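Local coordinates for protein choline dehydrogenase and related flavoproteins (Aspergillus oryzae, PDB 3Q9T) that oxidises formate with an 8-formyl-FAD cofactor, as a formate oxidase of the glucose-methanol-choline oxidoreductase family, at residues 307-315 against 460-471; 400-411 against 482-490. All coordinates share one frame; numbering follows the deposited sequence.

Contact 1. Residues 307-315 against 460-471; sequences HPGVPFVLR and MREGIRFSYDLL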
loop_
_atom_site.group_PDB
_atom_site.type_symbol
_atom_site.label_atom_id
_atom_site.label_comp_id
_atom_site.label_asym_id
_atom_site.label_seq_id
_atom_site.Cartn_x
_atom_site.Cartn_y
_atom_site.Cartn_z
ATOM N N HIS A 307 -6.489 -2.190 -17.041
ATOM C CA HIS A 307 -5.981 -3.560 -17.139
ATOM C C HIS A 307 -5.006 -3.834 -15.998
ATOM O O HIS A 307 -4.036 -3.094 -15.842
ATOM C CB HIS A 307 -5.188 -3.742 -18.428
ATOM C CG HIS A 307 -6.013 -3.726 -19.678
ATOM N ND1 HIS A 307 -5.589 -3.100 -20.828
ATOM C CD2 HIS A 307 -7.211 -4.284 -19.972
ATOM C CE1 HIS A 307 -6.495 -3.262 -21.775
ATOM N NE2 HIS A 307 -7.486 -3.984 -21.284
ATOM N N PRO A 308 -5.216 -4.920 -15.230
ATOM C CA PRO A 308 -4.189 -5.238 -14.230
ATOM C C PRO A 308 -3.055 -5.966 -14.940
ATOM O O PRO A 308 -3.313 -6.637 -15.936
ATOM C CB PRO A 308 -4.916 -6.190 -13.280
ATOM C CG PRO A 308 -5.887 -6.912 -14.177
ATOM C CD PRO A 308 -6.240 -5.978 -15.322
ATOM N N GLY A 309 -1.823 -5.796 -14.467
ATOM C CA GLY A 309 -0.682 -6.443 -15.071
ATOM C C GLY A 309 0.128 -7.064 -13.953
ATOM O O GLY A 309 0.293 -6.443 -12.906
ATOM N N VAL A 310 0.582 -8.301 -14.144
ATOM C CA VAL A 310 1.628 -8.843 -13.285
ATOM C C VAL A 310 2.896 -9.088 -14.103
ATOM O O VAL A 310 3.027 -10.105 -14.773
ATOM C CB VAL A 310 1.194 -10.134 -12.543
ATOM C CG1 VAL A 310 2.387 -10.754 -11.805
ATOM C CG2 VAL A 310 0.057 -9.831 -11.581
ATOM N N PRO A 311 3.829 -8.135 -14.069
ATOM C CA PRO A 311 5.076 -8.374 -14.795
ATOM C C PRO A 311 5.991 -9.294 -14.005
ATOM O O PRO A 311 5.881 -9.383 -12.781
ATOM C CB PRO A 311 5.713 -6.979 -14.881
ATOM C CG PRO A 311 4.666 -6.009 -14.391
ATOM C CD PRO A 311 3.770 -6.785 -13.491
ATOM N N PHE A 312 6.896 -9.963 -14.702
ATOM C CA PHE A 312 7.919 -10.755 -14.047
ATOM C C PHE A 312 9.206 -10.744 -14.865
ATOM O O PHE A 312 9.171 -10.667 -16.097
ATOM C CB PHE A 312 7.417 -12.183 -13.780
ATOM C CG PHE A 312 7.247 -13.023 -15.010
ATOM C CD1 PHE A 312 8.334 -13.664 -15.585
ATOM C CD2 PHE A 312 5.989 -13.201 -15.579
ATOM C CE1 PHE A 312 8.168 -14.462 -16.716
ATOM C CE2 PHE A 312 5.824 -13.997 -16.706
ATOM C CZ PHE A 312 6.920 -14.633 -17.273
ATOM N N VAL A 313 10.335 -10.794 -14.172
ATOM C CA VAL A 313 11.644 -10.728 -14.827
ATOM C C VAL A 313 12.390 -12.071 -14.819
ATOM O O VAL A 313 12.457 -12.756 -13.798
ATOM C CB VAL A 313 12.543 -9.684 -14.157
ATOM C CG1 VAL A 313 13.996 -9.818 -14.656
ATOM C CG2 VAL A 313 11.993 -8.269 -14.392
ATOM N N LEU A 314 12.943 -12.444 -15.970
ATOM C CA LEU A 314 13.882 -13.547 -16.037
ATOM C C LEU A 314 15.281 -13.039 -16.364
ATOM O O LEU A 314 15.458 -12.205 -17.245
ATOM C CB LEU A 314 13.470 -14.554 -17.112
ATOM C CG LEU A 314 12.081 -15.158 -16.978
ATOM C CD1 LEU A 314 11.858 -16.186 -18.098
ATOM C CD2 LEU A 314 11.949 -15.783 -15.596
ATOM N N ARG A 315 16.280 -13.565 -15.670
ATOM C CA ARG A 315 17.647 -13.365 -16.098
ATOM C C ARG A 315 17.878 -14.310 -17.268
ATOM O O ARG A 315 17.481 -15.471 -17.247
ATOM C CB ARG A 315 18.640 -13.622 -14.971
ATOM C CG ARG A 315 20.087 -13.505 -15.412
ATOM C CD ARG A 315 21.022 -13.593 -14.226
ATOM N NE ARG A 315 22.413 -13.403 -14.615
ATOM C CZ ARG A 315 23.237 -12.544 -14.027
ATOM N NH1 ARG A 315 22.796 -11.786 -13.034
ATOM N NH2 ARG A 315 24.498 -12.430 -14.436
ATOM N N MET A 460 -5.169 -14.432 -14.155
ATOM C CA MET A 460 -3.838 -13.831 -14.099
ATOM C C MET A 460 -2.804 -14.871 -13.724
ATOM O O MET A 460 -1.742 -14.944 -14.338
ATOM C CB MET A 460 -3.767 -12.641 -13.136
ATOM C CG MET A 460 -2.361 -12.048 -13.053
ATOM S SD MET A 460 -1.837 -11.382 -14.647
ATOM C CE MET A 460 -2.547 -9.706 -14.557
ATOM N N ARG A 461 -3.124 -15.679 -12.717
ATOM C CA ARG A 461 -2.289 -16.834 -12.365
ATOM C C ARG A 461 -1.998 -17.693 -13.606
ATOM O O ARG A 461 -0.845 -18.003 -13.921
ATOM C CB ARG A 461 -2.996 -17.684 -11.310
ATOM C CG ARG A 461 -2.215 -18.901 -10.832
ATOM C CD ARG A 461 -3.113 -20.117 -10.892
ATOM N NE ARG A 461 -4.122 -20.071 -9.860
ATOM C CZ ARG A 461 -5.280 -20.717 -9.888
ATOM N NH1 ARG A 461 -5.622 -21.488 -10.921
ATOM N NH2 ARG A 461 -6.101 -20.589 -8.852
ATOM N N GLU A 462 -3.052 -18.077 -14.313
ATOM C CA GLU A 462 -2.897 -18.962 -15.467
ATOM C C GLU A 462 -2.168 -18.332 -16.653
ATOM O O GLU A 462 -1.593 -19.049 -17.467
ATOM C CB GLU A 462 -4.251 -19.535 -15.892
ATOM C CG GLU A 462 -4.862 -20.439 -14.815
ATOM C CD GLU A 462 -3.883 -21.509 -14.361
ATOM O OE1 GLU A 462 -3.212 -22.091 -15.236
ATOM O OE2 GLU A 462 -3.763 -21.745 -13.141
ATOM N N GLY A 463 -2.183 -17.001 -16.752
ATOM C CA GLY A 463 -1.465 -16.330 -17.826
ATOM C C GLY A 463 0.021 -16.220 -17.522
ATOM O O GLY A 463 0.855 -16.179 -18.423
ATOM N N ILE A 464 0.350 -16.126 -16.238
ATOM C CA ILE A 464 1.713 -16.294 -15.788
ATOM C C ILE A 464 2.157 -17.741 -16.099
ATOM O O ILE A 464 3.238 -17.952 -16.633
ATOM C CB ILE A 464 1.833 -15.997 -14.273
ATOM C CG1 ILE A 464 1.404 -14.552 -13.976
ATOM C CG2 ILE A 464 3.260 -16.223 -13.775
ATOM C CD1 ILE A 464 1.340 -14.229 -12.465
ATOM N N ARG A 465 1.323 -18.737 -15.801
ATOM C CA ARG A 465 1.720 -20.124 -16.068
ATOM C C ARG A 465 1.969 -20.328 -17.573
ATOM O O ARG A 465 3.018 -20.836 -17.971
ATOM C CB ARG A 465 0.701 -21.129 -15.534
ATOM C CG ARG A 465 1.261 -22.568 -15.432
ATOM C CD ARG A 465 0.155 -23.573 -15.102
ATOM N NE ARG A 465 -0.698 -23.076 -14.030
ATOM C CZ ARG A 465 -0.352 -23.043 -12.747
ATOM N NH1 ARG A 465 0.841 -23.495 -12.363
ATOM N NH2 ARG A 465 -1.198 -22.548 -11.846
ATOM N N PHE A 466 1.020 -19.907 -18.404
ATOM C CA PHE A 466 1.216 -19.944 -19.850
ATOM C C PHE A 466 2.549 -19.306 -20.263
ATOM O O PHE A 466 3.272 -19.874 -21.078
ATOM C CB PHE A 466 0.056 -19.254 -20.564
ATOM C CG PHE A 466 0.299 -19.000 -22.025
ATOM C CD1 PHE A 466 -0.331 -19.777 -22.990
ATOM C CD2 PHE A 466 1.142 -17.969 -22.439
ATOM C CE1 PHE A 466 -0.118 -19.541 -24.341
ATOM C CE2 PHE A 466 1.363 -17.726 -23.781
ATOM C CZ PHE A 466 0.731 -18.509 -24.739
ATOM N N SER A 467 2.873 -18.134 -19.708
ATOM C CA SER A 467 4.114 -17.450 -20.068
ATOM C C SER A 467 5.352 -18.234 -19.649
ATOM O O SER A 467 6.347 -18.261 -20.383
ATOM C CB SER A 467 4.184 -16.029 -19.491
ATOM O OG SER A 467 3.085 -15.254 -19.906
ATOM N N TYR A 468 5.291 -18.840 -18.463
ATOM C CA TYR A 468 6.378 -19.667 -17.934
ATOM C C TYR A 468 6.610 -20.926 -18.780
ATOM O O TYR A 468 7.749 -21.242 -19.146
ATOM C CB TYR A 468 6.117 -20.018 -16.458
ATOM C CG TYR A 468 6.851 -19.096 -15.517
ATOM C CD1 TYR A 468 7.946 -19.545 -14.778
ATOM C CD2 TYR A 468 6.488 -17.759 -15.409
ATOM C CE1 TYR A 468 8.641 -18.691 -13.927
ATOM C CE2 TYR A 468 7.173 -16.893 -14.556
ATOM C CZ TYR A 468 8.249 -17.364 -13.822
ATOM O OH TYR A 468 8.927 -16.513 -12.985
ATOM N N ASP A 469 5.527 -21.625 -19.106
ATOM C CA ASP A 469 5.595 -22.760 -20.033
ATOM C C ASP A 469 6.295 -22.380 -21.325
ATOM O O ASP A 469 7.180 -23.086 -21.800
ATOM C CB ASP A 469 4.191 -23.258 -20.368
ATOM C CG ASP A 469 3.537 -23.947 -19.208
ATOM O OD1 ASP A 469 4.253 -24.257 -18.239
ATOM O OD2 ASP A 469 2.316 -24.182 -19.263
ATOM N N LEU A 470 5.890 -21.249 -21.884
ATOM C CA LEU A 470 6.391 -20.789 -23.172
ATOM C C LEU A 470 7.897 -20.576 -23.110
ATOM O O LEU A 470 8.639 -20.940 -24.018
ATOM C CB LEU A 470 5.683 -19.474 -23.512
ATOM C CG LEU A 470 5.769 -18.654 -24.804
ATOM C CD1 LEU A 470 6.426 -17.320 -24.523
ATOM C CD2 LEU A 470 6.393 -19.377 -26.004
ATOM N N LEU A 471 8.349 -19.996 -22.012
ATOM C CA LEU A 471 9.702 -19.495 -21.955
ATOM C C LEU A 471 10.649 -20.534 -21.365
ATOM O O LEU A 471 11.822 -20.586 -21.747
ATOM C CB LEU A 471 9.755 -18.180 -21.168
ATOM C CG LEU A 471 9.030 -16.967 -21.778
ATOM C CD1 LEU A 471 8.884 -15.841 -20.748
ATOM C CD2 LEU A 471 9.726 -16.441 -23.036
HETATM O O HOH W 1 10.159 -13.978 -12.412
#

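Contact 2. Residues 400-411 against 482-490; sequences FGTAFQWHFPTP and ESEYPWEMP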
loop_
_atom_site.group_PDB
_atom_site.type_symbol
_atom_site.label_atom_id
_atom_site.label_comp_id
_atom_site.label_asym_id
_atom_site.label_seq_id
_atom_site.Cartn_x
_atom_site.Cartn_y
_atom_site.Cartn_z
ATOM N N PHE A 400 15.630 -5.470 -18.396
ATOM C CA PHE A 400 14.966 -5.185 -17.133
ATOM C C PHE A 400 14.229 -3.859 -17.260
ATOM O O PHE A 400 14.819 -2.872 -17.684
ATOM C CB PHE A 400 15.958 -5.092 -15.977
ATOM C CG PHE A 400 15.295 -4.897 -14.642
ATOM C CD1 PHE A 400 14.866 -5.984 -13.905
ATOM C CD2 PHE A 400 15.082 -3.630 -14.138
ATOM C CE1 PHE A 400 14.259 -5.824 -12.671
ATOM C CE2 PHE A 400 14.471 -3.453 -12.889
ATOM C CZ PHE A 400 14.058 -4.556 -12.160
ATOM N N GLY A 401 12.949 -3.836 -16.892
ATOM C CA GLY A 401 12.159 -2.620 -16.988
ATOM C C GLY A 401 11.665 -2.093 -15.646
ATOM O O GLY A 401 10.754 -2.673 -15.040
ATOM N N THR A 402 12.248 -0.979 -15.200
ATOM C CA THR A 402 11.899 -0.383 -13.914
ATOM C C THR A 402 10.429 -0.047 -13.868
ATOM O O THR A 402 9.834 -0.114 -12.807
ATOM C CB THR A 402 12.676 0.913 -13.633
ATOM O OG1 THR A 402 12.629 1.745 -14.798
ATOM C CG2 THR A 402 14.136 0.600 -13.290
ATOM N N ALA A 403 9.852 0.326 -15.015
ATOM C CA ALA A 403 8.433 0.693 -15.071
ATOM C C ALA A 403 7.509 -0.460 -14.695
ATOM O O ALA A 403 6.327 -0.248 -14.420
ATOM C CB ALA A 403 8.061 1.231 -16.455
ATOM N N PHE A 404 8.042 -1.680 -14.695
ATOM C CA PHE A 404 7.224 -2.864 -14.443
ATOM C C PHE A 404 7.695 -3.676 -13.243
ATOM O O PHE A 404 7.364 -4.847 -13.125
ATOM C CB PHE A 404 7.207 -3.758 -15.675
ATOM C CG PHE A 404 6.604 -3.109 -16.882
ATOM C CD1 PHE A 404 5.229 -2.988 -17.001
ATOM C CD2 PHE A 404 7.413 -2.616 -17.903
ATOM C CE1 PHE A 404 4.664 -2.399 -18.111
ATOM C CE2 PHE A 404 6.841 -2.026 -19.040
ATOM C CZ PHE A 404 5.462 -1.922 -19.130
ATOM N N GLN A 405 8.472 -3.048 -12.365
ATOM C CA GLN A 405 9.061 -3.712 -11.204
ATOM C C GLN A 405 9.143 -2.674 -10.102
ATOM O O GLN A 405 10.217 -2.158 -9.778
ATOM C CB GLN A 405 10.470 -4.224 -11.514
ATOM C CG GLN A 405 10.536 -5.389 -12.474
ATOM C CD GLN A 405 10.047 -6.692 -11.871
ATOM O OE1 GLN A 405 10.847 -7.497 -11.416
ATOM N NE2 GLN A 405 8.736 -6.911 -11.881
ATOM N N TRP A 406 7.993 -2.355 -9.537
ATOM C CA TRP A 406 7.878 -1.174 -8.694
ATOM C C TRP A 406 8.530 -1.369 -7.326
ATOM O O TRP A 406 8.844 -0.398 -6.653
ATOM C CB TRP A 406 6.407 -0.796 -8.525
ATOM C CG TRP A 406 5.772 -0.256 -9.754
ATOM C CD1 TRP A 406 6.361 -0.047 -10.973
ATOM C CD2 TRP A 406 4.417 0.167 -9.888
ATOM N NE1 TRP A 406 5.451 0.475 -11.852
ATOM C CE2 TRP A 406 4.250 0.616 -11.212
ATOM C CE3 TRP A 406 3.326 0.212 -9.013
ATOM C CZ2 TRP A 406 3.041 1.102 -11.685
ATOM C CZ3 TRP A 406 2.124 0.692 -9.486
ATOM C CH2 TRP A 406 1.994 1.137 -10.810
ATOM N N HIS A 407 8.734 -2.614 -6.902
ATOM C CA HIS A 407 9.285 -2.815 -5.557
ATOM C C HIS A 407 10.608 -3.542 -5.496
ATOM O O HIS A 407 11.117 -3.761 -4.408
ATOM C CB HIS A 407 8.261 -3.476 -4.623
ATOM C CG HIS A 407 7.083 -2.602 -4.331
ATOM N ND1 HIS A 407 7.103 -1.623 -3.360
ATOM C CD2 HIS A 407 5.863 -2.524 -4.917
ATOM C CE1 HIS A 407 5.937 -1.001 -3.340
ATOM N NE2 HIS A 407 5.169 -1.523 -4.279
ATOM N N PHE A 408 11.163 -3.905 -6.658
ATOM C CA PHE A 408 12.428 -4.640 -6.723
ATOM C C PHE A 408 13.548 -3.765 -7.243
ATOM O O PHE A 408 13.357 -2.998 -8.177
ATOM C CB PHE A 408 12.308 -5.866 -7.617
ATOM C CG PHE A 408 11.109 -6.725 -7.310
ATOM C CD1 PHE A 408 10.645 -6.853 -6.008
ATOM C CD2 PHE A 408 10.434 -7.397 -8.332
ATOM C CE1 PHE A 408 9.536 -7.661 -5.726
ATOM C CE2 PHE A 408 9.327 -8.190 -8.063
ATOM C CZ PHE A 408 8.880 -8.326 -6.754
ATOM N N PRO A 409 14.730 -3.876 -6.635
ATOM C CA PRO A 409 15.824 -3.060 -7.161
ATOM C C PRO A 409 16.216 -3.501 -8.568
ATOM O O PRO A 409 15.863 -4.596 -9.032
ATOM C CB PRO A 409 16.967 -3.294 -6.162
ATOM C CG PRO A 409 16.616 -4.542 -5.434
ATOM C CD PRO A 409 15.120 -4.687 -5.471
ATOM N N THR A 410 16.935 -2.632 -9.258
ATOM C CA THR A 410 17.477 -2.982 -10.556
ATOM C C THR A 410 18.670 -3.896 -10.352
ATOM O O THR A 410 19.594 -3.551 -9.608
ATOM C CB THR A 410 17.924 -1.740 -11.313
ATOM O OG1 THR A 410 16.793 -0.873 -11.505
ATOM C CG2 THR A 410 18.509 -2.139 -12.659
ATOM N N PRO A 411 18.660 -5.073 -10.999
ATOM C CA PRO A 411 19.809 -5.963 -10.816
ATOM C C PRO A 411 21.097 -5.279 -11.279
ATOM O O PRO A 411 21.065 -4.480 -12.212
ATOM C CB PRO A 411 19.479 -7.171 -11.708
ATOM C CG PRO A 411 18.003 -7.101 -11.940
ATOM C CD PRO A 411 17.655 -5.635 -11.922
ATOM N N GLU A 482 18.222 -18.232 -17.508
ATOM C CA GLU A 482 19.204 -18.505 -16.462
ATOM C C GLU A 482 18.580 -18.492 -15.080
ATOM O O GLU A 482 18.906 -19.337 -14.268
ATOM C CB GLU A 482 20.371 -17.501 -16.494
ATOM C CG GLU A 482 21.250 -17.608 -17.736
ATOM C CD GLU A 482 22.597 -16.896 -17.583
ATOM O OE1 GLU A 482 22.744 -16.058 -16.656
ATOM O OE2 GLU A 482 23.514 -17.188 -18.387
ATOM N N SER A 483 17.725 -17.513 -14.783
ATOM C CA SER A 483 17.064 -17.507 -13.476
ATOM C C SER A 483 15.878 -16.542 -13.386
ATOM O O SER A 483 15.671 -15.724 -14.283
ATOM C CB SER A 483 18.080 -17.236 -12.354
ATOM O OG SER A 483 18.625 -15.936 -12.464
ATOM N N GLU A 484 15.087 -16.682 -12.319
ATOM C CA GLU A 484 13.939 -15.821 -12.051
ATOM C C GLU A 484 14.404 -14.704 -11.131
ATOM O O GLU A 484 15.155 -14.942 -10.197
ATOM C CB GLU A 484 12.820 -16.591 -11.336
ATOM C CG GLU A 484 12.238 -17.785 -12.095
ATOM C CD GLU A 484 11.021 -18.391 -11.385
ATOM O OE1 GLU A 484 10.027 -17.658 -11.153
ATOM O OE2 GLU A 484 11.068 -19.595 -11.040
ATOM N N TYR A 485 13.958 -13.484 -11.392
ATOM C CA TYR A 485 14.287 -12.373 -10.524
ATOM C C TYR A 485 12.983 -11.819 -9.986
ATOM O O TYR A 485 12.023 -11.677 -10.735
ATOM C CB TYR A 485 15.039 -11.308 -11.305
ATOM C CG TYR A 485 15.413 -10.118 -10.467
ATOM C CD1 TYR A 485 16.549 -10.132 -9.666
ATOM C CD2 TYR A 485 14.624 -8.976 -10.468
ATOM C CE1 TYR A 485 16.883 -9.043 -8.893
ATOM C CE2 TYR A 485 14.951 -7.882 -9.703
ATOM C CZ TYR A 485 16.081 -7.917 -8.918
ATOM O OH TYR A 485 16.393 -6.816 -8.151
ATOM N N PRO A 486 12.931 -11.507 -8.682
ATOM C CA PRO A 486 14.001 -11.630 -7.687
ATOM C C PRO A 486 13.943 -12.922 -6.874
ATOM O O PRO A 486 14.809 -13.130 -6.028
ATOM C CB PRO A 486 13.724 -10.455 -6.757
ATOM C CG PRO A 486 12.220 -10.382 -6.741
ATOM C CD PRO A 486 11.777 -10.764 -8.149
ATOM N N TRP A 487 12.923 -13.742 -7.092
ATOM C CA TRP A 487 12.840 -15.071 -6.485
ATOM C C TRP A 487 11.887 -15.844 -7.361
ATOM O O TRP A 487 11.457 -15.324 -8.384
ATOM C CB TRP A 487 12.319 -15.009 -5.043
ATOM C CG TRP A 487 11.115 -14.143 -4.891
ATOM C CD1 TRP A 487 9.856 -14.409 -5.336
ATOM C CD2 TRP A 487 11.055 -12.866 -4.251
ATOM N NE1 TRP A 487 9.015 -13.374 -5.014
ATOM C CE2 TRP A 487 9.724 -12.415 -4.347
ATOM C CE3 TRP A 487 11.995 -12.059 -3.612
ATOM C CZ2 TRP A 487 9.306 -11.178 -3.824
ATOM C CZ3 TRP A 487 11.581 -10.838 -3.093
ATOM C CH2 TRP A 487 10.246 -10.413 -3.202
ATOM N N GLU A 488 11.556 -17.070 -6.970
ATOM C CA GLU A 488 10.772 -17.955 -7.817
ATOM C C GLU A 488 9.289 -17.632 -7.752
ATOM O O GLU A 488 8.746 -17.402 -6.669
ATOM C CB GLU A 488 10.961 -19.413 -7.393
ATOM C CG GLU A 488 12.390 -19.906 -7.423
ATOM C CD GLU A 488 12.622 -21.034 -6.421
ATOM O OE1 GLU A 488 12.354 -22.211 -6.770
ATOM O OE2 GLU A 488 13.057 -20.733 -5.279
ATOM N N MET A 489 8.649 -17.634 -8.918
ATOM C CA MET A 489 7.207 -17.491 -9.023
ATOM C C MET A 489 6.582 -18.774 -8.481
ATOM O O MET A 489 6.870 -19.859 -8.968
ATOM C CB MET A 489 6.795 -17.224 -10.486
ATOM C CG MET A 489 5.302 -16.926 -10.679
ATOM S SD MET A 489 4.813 -15.303 -10.038
ATOM C CE MET A 489 5.629 -14.276 -11.253
ATOM N N PRO A 490 5.735 -18.656 -7.449
ATOM C CA PRO A 490 5.233 -19.837 -6.728
ATOM C C PRO A 490 4.147 -20.596 -7.491
ATOM O O PRO A 490 3.083 -20.883 -6.939
ATOM C CB PRO A 490 4.641 -19.222 -5.455
ATOM C CG PRO A 490 4.165 -17.856 -5.909
ATOM C CD PRO A 490 5.222 -17.392 -6.883
HETATM O O HOH W 2 10.114 -10.018 -11.348
#

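Contact 1. Residues 307-315 against 460-471
Strand 308-315 and helix 460-471 run in broadly the same direction, their axes 34° apart and 9.6 Å at closest approach, and Val310, Phe312 and Leu314 send their side chains down onto the helix. No hydrogen bond joins the two segments directly; this is helix-on-sheet packing in which the helix offers Met460, Ile464, Ser467, Tyr468 and Leu471. Phe312 sits at the middle. Its CG lies between the backbone N and the carbonyl carbon (chi1 70°), which drops the ring toward the helix, where Tyr468 CE2 stands over the centre of one face, 3.4 Å from Phe312 CE1. The two aromatic planes are inclined at 43°. At the rim of the Phe312 ring, near its plane, lie Ser467 CB, 3.8 Å from Phe312 CZ, and Leu471 CD1. Ser467 OG turns back to Gly463 O at 2.8 Å, so its polar end is spent within the helix and its CB meets the ring. At the N-terminal end, Met460 bends at chi2 and chi3; its CG lies 3.6 Å from Val310 CG2, while CE reaches Pro308 O and the backbone of Val310. Ile464 CD1 meets the other branch, Val310 CG1, at 3.7 Å. Leu314 closes the far end, CD1 against Leu471 CD1 at 4.0 Å. Beside it a water donates to both Val313 O and Tyr468 OH, and the same hydroxyl probably also hydrogen-bonds Glu484 OE1. Across the sheet, strand 415-423, antiparallel to 308-316, brings Val419 against Phe312 and Leu471, and beyond it strand 392-397 lays Phe392 on Met460 and Leu394 on Ser467; strand 481-485 pairs with 308-316 too.

Contact 2. Residues 400-411 against 482-490
The Tyr485 ring is sandwiched between prolines: Pro411 CG lies over one face in a CH-pi contact, 3.7 Å from the ring centroid, and Pro486 CB, from the next residue of its own segment, lies over the opposite face. At its edge are Pro409 O and Gln405 OE1, and Phe400 CE1 approaches obliquely, 3.7 Å from Tyr485 CE2. This CH-pi packing of prolines on aromatic rings joins the loop between strands 392-397 and 415-423 to strand 481-485 and the residues that follow it in the GMC oxidoreductase fold. A second CH-pi contact lies alongside: Pro486 CG sits 3.6 Å from the centroid of the Phe408 ring, only 3° off its normal. Trp487 CH2 comes obliquely to Phe408 CE1 at 3.8 Å, the two ring planes 71° apart. Pro486, which follows a cis peptide bond, puts CB over Tyr485 and CG over Phe408, and CG also lies over one Trp487 face, toward the rim. Tyr485 reaches the loop through an extended first torsion (chi1 180°). On the outer side Pro409 and Trp487 pack against Trp487 and Pro409 of the second subunit. Gln405 NE2 donates to Phe404 O at 2.8 Å, while a water donates to both Gln405 OE1 and Tyr485 O. Tyr485 OH hydrogen-bonds Pro409 O directly, though the modelled 2.4 Å is so short that the exact length is doubtful.

Overall arrangement
Contact 1 is almost wholly buried, whereas contact 2 lies nearer the surface and borders the second subunit. Both depend on the same sheet: strand 308-316 belongs to contact 1, its neighbour 481-485 to contact 2, and the helix of contact 1 precedes that strand in the chain. Their centres are 12 Å apart and they touch, through a probable hydrogen bond between Tyr468 OH and Glu484 OE1 and the backbone pairing of Arg315 with Ser483. The chemistry follows the setting: aliphatic and aromatic groups mesh between helix and sheet in 307-315 against 460-471, while in 400-411 against 482-490 proline-aromatic CH-pi contacts, with one hydrogen bond of doubtful length, join a loop to the strand and the residues after it.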